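Local atomic coordinates of PROBABLE CHAIN-FATTY-ACID-CoA LIGASE FADD13 (Mycobacterium tuberculosis, PDB entry 3T5C), a protein that belongs to the AMP-binding enzyme family of the ANL superfamily, and is present here as its large N-terminal domain. Residues D198-P203 against R221-I226; T191-Y196 against D271-I276; G173-H178 against E361-P366. One frame throughout, in Å; residues are numbered along the deposited sequence.

Interaction 1: residues D198-P203 against R221-I226; sequences DRLLLP and RGVTLI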
loop_
_atom_site.group_PDB
_atom_site.type_symbol
_atom_site.label_atom_id
_atom_site.label_comp_id
_atom_site.label_asym_id
_atom_site.label_seq_id
_atom_site.Cartn_x
_atom_site.Cartn_y
_atom_site.Cartn_z
ATOM N N ASP A 198 -11.932 -13.835 -2.089
ATOM C CA ASP A 198 -10.760 -14.087 -2.937
ATOM C C ASP A 198 -9.575 -14.191 -1.980
ATOM O O ASP A 198 -9.628 -13.664 -0.865
ATOM C CB ASP A 198 -10.492 -12.916 -3.896
ATOM C CG ASP A 198 -11.221 -13.053 -5.220
ATOM O OD1 ASP A 198 -11.504 -14.195 -5.627
ATOM O OD2 ASP A 198 -11.491 -12.017 -5.863
ATOM N N ARG A 199 -8.514 -14.870 -2.397
ATOM C CA ARG A 199 -7.318 -14.995 -1.565
ATOM C C ARG A 199 -6.232 -14.290 -2.367
ATOM O O ARG A 199 -5.919 -14.686 -3.487
ATOM C CB ARG A 199 -7.002 -16.472 -1.312
ATOM C CG ARG A 199 -8.151 -17.180 -0.587
ATOM C CD ARG A 199 -7.908 -18.652 -0.361
ATOM N NE ARG A 199 -7.025 -18.960 0.765
ATOM C CZ ARG A 199 -7.363 -18.847 2.053
ATOM N NH1 ARG A 199 -8.570 -18.414 2.397
ATOM N NH2 ARG A 199 -6.509 -19.220 2.998
ATOM N N LEU A 200 -5.690 -13.215 -1.797
ATOM C CA LEU A 200 -4.700 -12.396 -2.488
ATOM C C LEU A 200 -3.293 -12.453 -1.894
ATOM O O LEU A 200 -3.088 -12.162 -0.710
ATOM C CB LEU A 200 -5.226 -10.955 -2.521
ATOM C CG LEU A 200 -4.577 -9.853 -3.358
ATOM C CD1 LEU A 200 -5.555 -8.696 -3.473
ATOM C CD2 LEU A 200 -3.265 -9.400 -2.723
ATOM N N LEU A 201 -2.324 -12.829 -2.725
ATOM C CA LEU A 201 -0.934 -12.935 -2.293
ATOM C C LEU A 201 -0.229 -11.582 -2.249
ATOM O O LEU A 201 -0.223 -10.841 -3.231
ATOM C CB LEU A 201 -0.141 -13.858 -3.231
ATOM C CG LEU A 201 1.370 -13.910 -2.955
ATOM C CD1 LEU A 201 1.635 -14.732 -1.708
ATOM C CD2 LEU A 201 2.106 -14.508 -4.135
ATOM N N LEU A 202 0.379 -11.274 -1.110
ATOM C CA LEU A 202 1.107 -10.023 -0.968
ATOM C C LEU A 202 2.552 -10.385 -0.646
ATOM O O LEU A 202 2.864 -10.798 0.472
ATOM C CB LEU A 202 0.499 -9.166 0.143
ATOM C CG LEU A 202 0.587 -7.654 -0.102
ATOM C CD1 LEU A 202 2.044 -7.233 -0.302
ATOM C CD2 LEU A 202 -0.226 -7.303 -1.337
ATOM N N PRO A 203 3.447 -10.271 -1.647
ATOM C CA PRO A 203 4.865 -10.587 -1.489
ATOM C C PRO A 203 5.784 -9.360 -1.560
ATOM O O PRO A 203 7.002 -9.510 -1.665
ATOM C CB PRO A 203 5.106 -11.542 -2.644
ATOM C CG PRO A 203 4.367 -10.824 -3.756
ATOM C CD PRO A 203 3.094 -10.257 -3.081
ATOM N N ARG A 221 -13.319 -5.489 0.902
ATOM C CA ARG A 221 -14.087 -6.434 0.087
ATOM C C ARG A 221 -14.192 -7.831 0.691
ATOM O O ARG A 221 -14.869 -8.708 0.141
ATOM C CB ARG A 221 -13.451 -6.511 -1.311
ATOM C CG ARG A 221 -13.852 -7.701 -2.194
ATOM C CD ARG A 221 -15.268 -7.602 -2.754
ATOM N NE ARG A 221 -16.288 -7.778 -1.727
ATOM C CZ ARG A 221 -17.595 -7.758 -1.960
ATOM N NH1 ARG A 221 -18.054 -7.572 -3.194
ATOM N NH2 ARG A 221 -18.446 -7.916 -0.953
ATOM N N GLY A 222 -13.527 -8.029 1.823
ATOM C CA GLY A 222 -13.552 -9.321 2.472
ATOM C C GLY A 222 -12.621 -10.287 1.768
ATOM O O GLY A 222 -13.002 -11.410 1.439
ATOM N N VAL A 223 -11.395 -9.835 1.530
ATOM C CA VAL A 223 -10.376 -10.642 0.879
ATOM C C VAL A 223 -9.408 -11.216 1.907
ATOM O O VAL A 223 -9.038 -10.535 2.872
ATOM C CB VAL A 223 -9.586 -9.791 -0.151
ATOM C CG1 VAL A 223 -8.306 -10.498 -0.552
ATOM C CG2 VAL A 223 -10.465 -9.515 -1.370
ATOM N N THR A 224 -8.999 -12.467 1.705
ATOM C CA THR A 224 -8.054 -13.117 2.611
ATOM C C THR A 224 -6.641 -12.859 2.123
ATOM O O THR A 224 -6.280 -13.255 1.014
ATOM C CB THR A 224 -8.256 -14.656 2.677
ATOM O OG1 THR A 224 -9.548 -14.956 3.212
ATOM C CG2 THR A 224 -7.199 -15.291 3.562
ATOM N N LEU A 225 -5.844 -12.203 2.963
ATOM C CA LEU A 225 -4.464 -11.887 2.628
ATOM C C LEU A 225 -3.549 -13.071 2.851
ATOM O O LEU A 225 -3.522 -13.652 3.943
ATOM C CB LEU A 225 -3.955 -10.723 3.484
ATOM C CG LEU A 225 -4.460 -9.320 3.170
ATOM C CD1 LEU A 225 -3.896 -8.340 4.197
ATOM C CD2 LEU A 225 -4.025 -8.928 1.755
ATOM N N ILE A 226 -2.800 -13.430 1.812
ATOM C CA ILE A 226 -1.850 -14.528 1.908
ATOM C C ILE A 226 -0.486 -13.851 1.905
ATOM O O ILE A 226 -0.053 -13.291 0.895
ATOM C CB ILE A 226 -1.951 -15.498 0.715
ATOM C CG1 ILE A 226 -3.409 -15.962 0.522
ATOM C CG2 ILE A 226 -1.016 -16.676 0.955
ATOM C CD1 ILE A 226 -4.027 -16.706 1.728
HETATM O O HOH W 1 -10.755 -16.809 1.542
#

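Interaction 2: residues T191-Y196 against D271-I276; sequences TIDVRY and DFRYFI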
loop_
_atom_site.group_PDB
_atom_site.type_symbol
_atom_site.label_atom_id
_atom_site.label_comp_id
_atom_site.label_asym_id
_atom_site.label_seq_id
_atom_site.Cartn_x
_atom_site.Cartn_y
_atom_site.Cartn_z
ATOM N N THR A 191 -12.716 -1.504 -9.683
ATOM C CA THR A 191 -12.160 -1.580 -11.030
ATOM C C THR A 191 -11.661 -2.969 -11.414
ATOM O O THR A 191 -12.061 -3.495 -12.452
ATOM C CB THR A 191 -11.017 -0.555 -11.219
ATOM O OG1 THR A 191 -11.499 0.753 -10.882
ATOM C CG2 THR A 191 -10.528 -0.540 -12.683
ATOM N N ILE A 192 -10.791 -3.565 -10.602
ATOM C CA ILE A 192 -10.299 -4.904 -10.913
ATOM C C ILE A 192 -11.355 -5.933 -10.514
ATOM O O ILE A 192 -12.254 -5.636 -9.718
ATOM C CB ILE A 192 -8.991 -5.248 -10.166
ATOM C CG1 ILE A 192 -9.233 -5.265 -8.654
ATOM C CG2 ILE A 192 -7.901 -4.249 -10.535
ATOM C CD1 ILE A 192 -8.102 -5.915 -7.864
ATOM N N ASP A 193 -11.248 -7.133 -11.077
ATOM C CA ASP A 193 -12.186 -8.208 -10.778
ATOM C C ASP A 193 -11.751 -8.898 -9.495
ATOM O O ASP A 193 -11.040 -9.904 -9.513
ATOM C CB ASP A 193 -12.233 -9.207 -11.942
ATOM C CG ASP A 193 -13.148 -10.408 -11.667
ATOM O OD1 ASP A 193 -14.082 -10.301 -10.839
ATOM O OD2 ASP A 193 -12.932 -11.461 -12.306
ATOM N N VAL A 194 -12.154 -8.313 -8.375
ATOM C CA VAL A 194 -11.837 -8.857 -7.068
ATOM C C VAL A 194 -13.189 -9.160 -6.449
ATOM O O VAL A 194 -14.159 -8.437 -6.678
ATOM C CB VAL A 194 -11.068 -7.838 -6.188
ATOM C CG1 VAL A 194 -11.889 -6.575 -6.006
ATOM C CG2 VAL A 194 -10.732 -8.465 -4.836
ATOM N N ARG A 195 -13.264 -10.238 -5.681
ATOM C CA ARG A 195 -14.531 -10.603 -5.084
ATOM C C ARG A 195 -14.447 -11.205 -3.697
ATOM O O ARG A 195 -13.393 -11.670 -3.258
ATOM C CB ARG A 195 -15.290 -11.541 -6.025
ATOM C CG ARG A 195 -14.459 -12.635 -6.640
ATOM C CD ARG A 195 -14.568 -12.622 -8.162
ATOM N NE ARG A 195 -14.395 -13.965 -8.704
ATOM C CZ ARG A 195 -14.296 -14.264 -9.996
ATOM N NH1 ARG A 195 -14.342 -13.311 -10.915
ATOM N NH2 ARG A 195 -14.167 -15.531 -10.368
ATOM N N TYR A 196 -15.585 -11.171 -3.011
ATOM C CA TYR A 196 -15.703 -11.689 -1.661
ATOM C C TYR A 196 -15.026 -13.045 -1.526
ATOM O O TYR A 196 -15.267 -13.958 -2.322
ATOM C CB TYR A 196 -17.184 -11.792 -1.282
ATOM C CG TYR A 196 -17.424 -12.124 0.167
ATOM C CD1 TYR A 196 -16.791 -11.399 1.177
ATOM C CD2 TYR A 196 -18.284 -13.156 0.537
ATOM C CE1 TYR A 196 -17.002 -11.692 2.514
ATOM C CE2 TYR A 196 -18.503 -13.460 1.883
ATOM C CZ TYR A 196 -17.856 -12.720 2.863
ATOM O OH TYR A 196 -18.062 -12.995 4.193
ATOM N N ASP A 271 -6.814 -21.866 -9.419
ATOM C CA ASP A 271 -7.441 -20.817 -8.620
ATOM C C ASP A 271 -6.831 -19.451 -8.898
ATOM O O ASP A 271 -7.443 -18.423 -8.603
ATOM C CB ASP A 271 -7.338 -21.145 -7.133
ATOM C CG ASP A 271 -8.007 -22.460 -6.786
ATOM O OD1 ASP A 271 -9.229 -22.581 -7.024
ATOM O OD2 ASP A 271 -7.309 -23.370 -6.284
ATOM N N PHE A 272 -5.638 -19.430 -9.482
ATOM C CA PHE A 272 -5.002 -18.156 -9.769
ATOM C C PHE A 272 -5.585 -17.516 -11.018
ATOM O O PHE A 272 -5.594 -18.115 -12.089
ATOM C CB PHE A 272 -3.494 -18.318 -9.937
ATOM C CG PHE A 272 -2.741 -17.043 -9.715
ATOM C CD1 PHE A 272 -2.509 -16.581 -8.424
ATOM C CD2 PHE A 272 -2.325 -16.268 -10.793
ATOM C CE1 PHE A 272 -1.877 -15.363 -8.208
ATOM C CE2 PHE A 272 -1.694 -15.048 -10.590
ATOM C CZ PHE A 272 -1.469 -14.593 -9.293
ATOM N N ARG A 273 -6.071 -16.289 -10.876
ATOM C CA ARG A 273 -6.669 -15.580 -11.996
ATOM C C ARG A 273 -5.757 -14.531 -12.646
ATOM O O ARG A 273 -5.674 -14.462 -13.876
ATOM C CB ARG A 273 -7.974 -14.910 -11.560
ATOM C CG ARG A 273 -9.010 -15.866 -10.992
ATOM C CD ARG A 273 -10.424 -15.343 -11.237
ATOM N NE ARG A 273 -10.701 -14.096 -10.521
ATOM C CZ ARG A 273 -10.901 -14.010 -9.208
ATOM N NH1 ARG A 273 -10.862 -15.103 -8.448
ATOM N NH2 ARG A 273 -11.133 -12.829 -8.654
ATOM N N TYR A 274 -5.088 -13.711 -11.833
ATOM C CA TYR A 274 -4.208 -12.677 -12.373
ATOM C C TYR A 274 -3.278 -12.017 -11.371
ATOM O O TYR A 274 -3.547 -11.996 -10.170
ATOM C CB TYR A 274 -5.028 -11.568 -13.046
ATOM C CG TYR A 274 -5.973 -10.833 -12.113
ATOM C CD1 TYR A 274 -7.276 -11.284 -11.913
ATOM C CD2 TYR A 274 -5.559 -9.688 -11.419
ATOM C CE1 TYR A 274 -8.150 -10.619 -11.048
ATOM C CE2 TYR A 274 -6.424 -9.018 -10.550
ATOM C CZ TYR A 274 -7.717 -9.487 -10.370
ATOM O OH TYR A 274 -8.584 -8.823 -9.535
ATOM N N PHE A 275 -2.178 -11.476 -11.887
ATOM C CA PHE A 275 -1.214 -10.758 -11.063
ATOM C C PHE A 275 -1.548 -9.282 -11.208
ATOM O O PHE A 275 -2.116 -8.873 -12.214
ATOM C CB PHE A 275 0.224 -10.960 -11.557
ATOM C CG PHE A 275 0.852 -12.250 -11.122
ATOM C CD1 PHE A 275 0.841 -13.360 -11.955
ATOM C CD2 PHE A 275 1.463 -12.351 -9.876
ATOM C CE1 PHE A 275 1.429 -14.555 -11.558
ATOM C CE2 PHE A 275 2.054 -13.542 -9.465
ATOM C CZ PHE A 275 2.037 -14.648 -10.310
ATOM N N ILE A 276 -1.213 -8.490 -10.198
ATOM C CA ILE A 276 -1.423 -7.049 -10.265
ATOM C C ILE A 276 -0.011 -6.470 -10.329
ATOM O O ILE A 276 0.727 -6.502 -9.337
ATOM C CB ILE A 276 -2.136 -6.490 -9.016
ATOM C CG1 ILE A 276 -3.519 -7.121 -8.875
ATOM C CG2 ILE A 276 -2.291 -4.978 -9.144
ATOM C CD1 ILE A 276 -4.257 -6.696 -7.619
#

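Interaction 3: residues G173-H178 against E361-P366; sequences GVVHTH and EYWNRP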
loop_
_atom_site.group_PDB
_atom_site.type_symbol
_atom_site.label_atom_id
_atom_site.label_comp_id
_atom_site.label_asym_id
_atom_site.label_seq_id
_atom_site.Cartn_x
_atom_site.Cartn_y
_atom_site.Cartn_z
ATOM N N GLY A 173 7.335 14.032 2.267
ATOM C CA GLY A 173 6.391 13.147 2.919
ATOM C C GLY A 173 5.024 13.329 2.294
ATOM O O GLY A 173 4.479 14.433 2.327
ATOM N N VAL A 174 4.473 12.268 1.706
ATOM C CA VAL A 174 3.148 12.348 1.086
ATOM C C VAL A 174 2.087 12.074 2.155
ATOM O O VAL A 174 2.019 10.972 2.710
ATOM C CB VAL A 174 3.001 11.314 -0.069
ATOM C CG1 VAL A 174 1.582 11.350 -0.643
ATOM C CG2 VAL A 174 4.026 11.609 -1.152
ATOM N N VAL A 175 1.256 13.067 2.447
ATOM C CA VAL A 175 0.246 12.862 3.477
ATOM C C VAL A 175 -1.098 12.449 2.902
ATOM O O VAL A 175 -1.665 13.126 2.052
ATOM C CB VAL A 175 0.040 14.121 4.398
ATOM C CG1 VAL A 175 1.379 14.765 4.735
ATOM C CG2 VAL A 175 -0.884 15.113 3.749
ATOM N N HIS A 176 -1.583 11.309 3.380
ATOM C CA HIS A 176 -2.869 10.767 2.966
ATOM C C HIS A 176 -3.844 10.745 4.142
ATOM O O HIS A 176 -3.454 10.630 5.305
ATOM C CB HIS A 176 -2.698 9.364 2.385
ATOM C CG HIS A 176 -2.407 9.362 0.918
ATOM N ND1 HIS A 176 -3.316 9.806 -0.019
ATOM C CD2 HIS A 176 -1.299 9.001 0.228
ATOM C CE1 HIS A 176 -2.780 9.721 -1.223
ATOM N NE2 HIS A 176 -1.557 9.235 -1.101
ATOM N N THR A 177 -5.120 10.858 3.814
ATOM C CA THR A 177 -6.169 10.897 4.811
ATOM C C THR A 177 -7.037 9.634 4.792
ATOM O O THR A 177 -6.873 8.763 3.938
ATOM C CB THR A 177 -7.055 12.111 4.550
ATOM O OG1 THR A 177 -7.730 11.934 3.293
ATOM C CG2 THR A 177 -6.199 13.392 4.488
ATOM N N HIS A 178 -7.957 9.542 5.743
ATOM C CA HIS A 178 -8.854 8.398 5.796
ATOM C C HIS A 178 -9.658 8.422 4.499
ATOM O O HIS A 178 -9.855 7.386 3.855
ATOM C CB HIS A 178 -9.777 8.508 7.019
ATOM C CG HIS A 178 -9.083 8.240 8.318
ATOM N ND1 HIS A 178 -9.135 7.015 8.951
ATOM C CD2 HIS A 178 -8.264 9.016 9.068
ATOM C CE1 HIS A 178 -8.377 7.048 10.032
ATOM N NE2 HIS A 178 -7.836 8.250 10.127
ATOM N N GLU A 361 -1.470 16.958 0.945
ATOM C CA GLU A 361 -0.338 17.875 0.841
ATOM C C GLU A 361 0.958 17.114 1.104
ATOM O O GLU A 361 0.933 15.959 1.538
ATOM C CB GLU A 361 -0.477 18.940 1.930
ATOM C CG GLU A 361 -0.533 18.273 3.318
ATOM C CD GLU A 361 -0.766 19.230 4.469
ATOM O OE1 GLU A 361 -1.644 20.113 4.346
ATOM O OE2 GLU A 361 -0.080 19.078 5.508
ATOM N N TYR A 362 2.092 17.758 0.842
ATOM C CA TYR A 362 3.374 17.147 1.171
ATOM C C TYR A 362 3.578 17.648 2.602
ATOM O O TYR A 362 3.180 18.761 2.928
ATOM C CB TYR A 362 4.501 17.667 0.272
ATOM C CG TYR A 362 4.455 17.145 -1.145
ATOM C CD1 TYR A 362 4.738 15.812 -1.427
ATOM C CD2 TYR A 362 4.111 17.987 -2.203
ATOM C CE1 TYR A 362 4.675 15.327 -2.738
ATOM C CE2 TYR A 362 4.049 17.518 -3.508
ATOM C CZ TYR A 362 4.330 16.190 -3.769
ATOM O OH TYR A 362 4.264 15.731 -5.060
ATOM N N TRP A 363 4.187 16.840 3.455
ATOM C CA TRP A 363 4.385 17.242 4.838
ATOM C C TRP A 363 5.398 18.371 5.024
ATOM O O TRP A 363 6.574 18.230 4.679
ATOM C CB TRP A 363 4.796 16.026 5.669
ATOM C CG TRP A 363 4.944 16.302 7.139
ATOM C CD1 TRP A 363 6.109 16.516 7.829
ATOM C CD2 TRP A 363 3.886 16.403 8.099
ATOM N NE1 TRP A 363 5.837 16.746 9.156
ATOM C CE2 TRP A 363 4.482 16.683 9.350
ATOM C CE3 TRP A 363 2.491 16.287 8.024
ATOM C CZ2 TRP A 363 3.728 16.844 10.519
ATOM C CZ3 TRP A 363 1.746 16.447 9.184
ATOM C CH2 TRP A 363 2.367 16.723 10.416
ATOM N N ASN A 364 4.923 19.496 5.554
ATOM C CA ASN A 364 5.778 20.649 5.825
ATOM C C ASN A 364 6.612 21.072 4.608
ATOM O O ASN A 364 7.822 21.275 4.714
ATOM C CB ASN A 364 6.679 20.299 7.014
ATOM C CG ASN A 364 7.520 21.468 7.489
ATOM O OD1 ASN A 364 7.078 22.612 7.476
ATOM N ND2 ASN A 364 8.736 21.176 7.930
ATOM N N ARG A 365 5.941 21.201 3.462
ATOM C CA ARG A 365 6.547 21.587 2.180
ATOM C C ARG A 365 5.533 22.454 1.446
ATOM O O ARG A 365 5.056 22.078 0.378
ATOM C CB ARG A 365 6.814 20.347 1.325
ATOM C CG ARG A 365 8.260 20.007 1.085
ATOM C CD ARG A 365 8.970 19.774 2.375
ATOM N NE ARG A 365 10.019 18.770 2.257
ATOM C CZ ARG A 365 10.608 18.216 3.309
ATOM N NH1 ARG A 365 10.242 18.586 4.530
ATOM N NH2 ARG A 365 11.531 17.280 3.149
ATOM N N PRO A 366 5.196 23.631 2.001
ATOM C CA PRO A 366 4.214 24.533 1.380
ATOM C C PRO A 366 4.400 24.823 -0.114
ATOM O O PRO A 366 3.433 24.784 -0.886
ATOM C CB PRO A 366 4.314 25.799 2.234
ATOM C CG PRO A 366 4.772 25.284 3.566
ATOM C CD PRO A 366 5.813 24.265 3.179
HETATM O O HOH W 2 8.127 15.914 4.251
#

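Interaction 1: residues D198-P203 against R221-I226
The guanidinium of Arg199 has the methyl of Thr224 over one face, CG2 lying 3.6 Å from NH1, while Ile226 CD1 comes obliquely to within 3.8 Å of Arg199 NH2. At the edge, in the plane of the group, sits a water that accepts from Arg199 NH1 at 2.8 Å and donates to Thr224 OG1. The arginine turns back at its third torsion (chi3 79°), which keeps its head beside these two side chains on the face of the sheet they share with Leu201. Threonine suits its site by offering a methyl to the flat cation and a hydroxyl to the water. Gln19 and Glu243 also bond to the arginine's NH2, and Thr224 OG1 also meets the backbone of Gln19.

Beneath this runs a parallel beta ladder. Thr224 N bonds to Asp198 O (2.9 Å), Leu200 N to Thr224 O (2.9 Å), Ile226 N to Leu200 O (2.8 Å) and Leu202 N to Ile226 O (2.9 Å). On the other face Leu200 CB packs on Val223 CG1 at 3.7 Å, beside helix 209-221, the crossover of this beta-alpha-beta unit; a Schellman motif with Gly222 as C-prime ends that helix.

Chemically, Leu200 and Val223 pack toward Thr214 and Ser218 of the helix, while the opposite face combines apolar Leu201 and Ile226 with the cation of Arg199, probably balanced by Glu243.

Interaction 2: residues T191-Y196 against D271-I276
Arg273 reaches across to Arg195 and Asp193, and its side chain can be followed outward from its place just before strand 274-278. CB is directed at the loop 191-196, and a bend at the third torsion (chi3 -65°) swings the outer half over Arg195. CD lies 3.8 Å from Arg195 NH2. NE, buried here without a hydrogen-bonding partner, sits over Arg195 CZ, and its approach to Asp193 OD2 is only a long salt bridge of 3.9 Å. CZ stands over the centre of the other guanidinium, the two CZ atoms 3.5 Å apart and the planes inclined by 6°. NH1 lies nearest Arg195 NE in the same stack. At the other tip, NH2 donates in its own plane to Asp193 O at 3.0 Å and also meets the carboxylate of Asp198.

Two stacked cations need compensation, and Asp193, mainly for Arg195, and Asp198, for Arg273, probably supply it. Arg195 NH1 donates to Asp193 OD1, on its syn lone pair, and forms a salt bridge to Asp193 OD2 at 2.7 Å. The carbonyl of Asp193 is gripped twice, because Tyr274 OH donates to Asp193 O at 2.7 Å from the face opposite Arg273 NH2. Tyrosine is long enough to span from strand to loop, and it still gives its hydroxyl a greasy neighbour in Ile192 CD1, which continues to Ile276 CD1 at 3.9 Å.

The loop 191-196 links helix 178-191 to strand 199-202 and lies across the start of strand 274-278, itself set between strands 247-250 and 296-302 of the large sheet.

Interaction 3: residues G173-H178 against E361-P366
Val175 and Glu361 meet through torsions that bring both side chains together on one face of the sheet: a chi1 of -41° sets Val175 CG1 beside the backbone N and CG2 between N and the carbonyl carbon, and Glu361 CG occupies the same in-between place on its residue (chi1 58°). Val175 CG2 and Glu361 CG come as near as 3.2 Å, a tight approach whose exact value is doubtful. The other valine methyl, CG1, faces Trp363, 3.8 Å from CB and equally far from CE3 at the edge of the indole. That ring is carried away from the strand by a first torsion of -176°, with CG opposite the backbone N, and it packs on Ile161.

Short antiparallel pairing joins the segments. Trp363 N donates to Gly173 O at 2.7 Å, an oxygen that Tyr362 CA also approaches, at 3.2 Å. Val175 N donates to Glu361 O at 3.0 Å. Between these bonds Val174 and Tyr362 form a non-hydrogen-bonded pair, their side chains alongside each other on the face away from Val175, with Val174 CG2 4.1 Å from Tyr362 CE1. The tyrosine ring makes a cation-pi contact with Lys172.

Glycine suits position 173, since it brings no side chain against Trp363 CB. A water then joins Gly173 N to Trp363 O. Gly173 ends the Ser/Thr/Gly-rich signature of the family. Chemically, the contact is chiefly backbone bonding reinforced by apolar contacts: it joins strand 172-177 to the short, weakly bonded edge strand 361-362, and the Tyr362 hydroxyl, bonded to Glu305, extends it by one hydrogen bond beyond the pairing.

Interactions 1 and 2 are neighbours on the same large sheet, their centres about 10 Å apart. A salt bridge joins them directly, Asp198 OD2 to Arg273 NH2 at 2.9 Å, and Val223 CG2 packs on Val194 CG2 at 3.6 Å. Along the chain, interaction 1 is nested inside the loop closed by interaction 2, and both lie within the loop closed by interaction 3. Interaction 3 belongs to a separate antiparallel sheet across the centre of the chain, its centre about 28 Å from that of interaction 1 and about 31 Å from that of interaction 2. It touches neither: the nearest atoms are about 14 Å and 16 Å away, respectively.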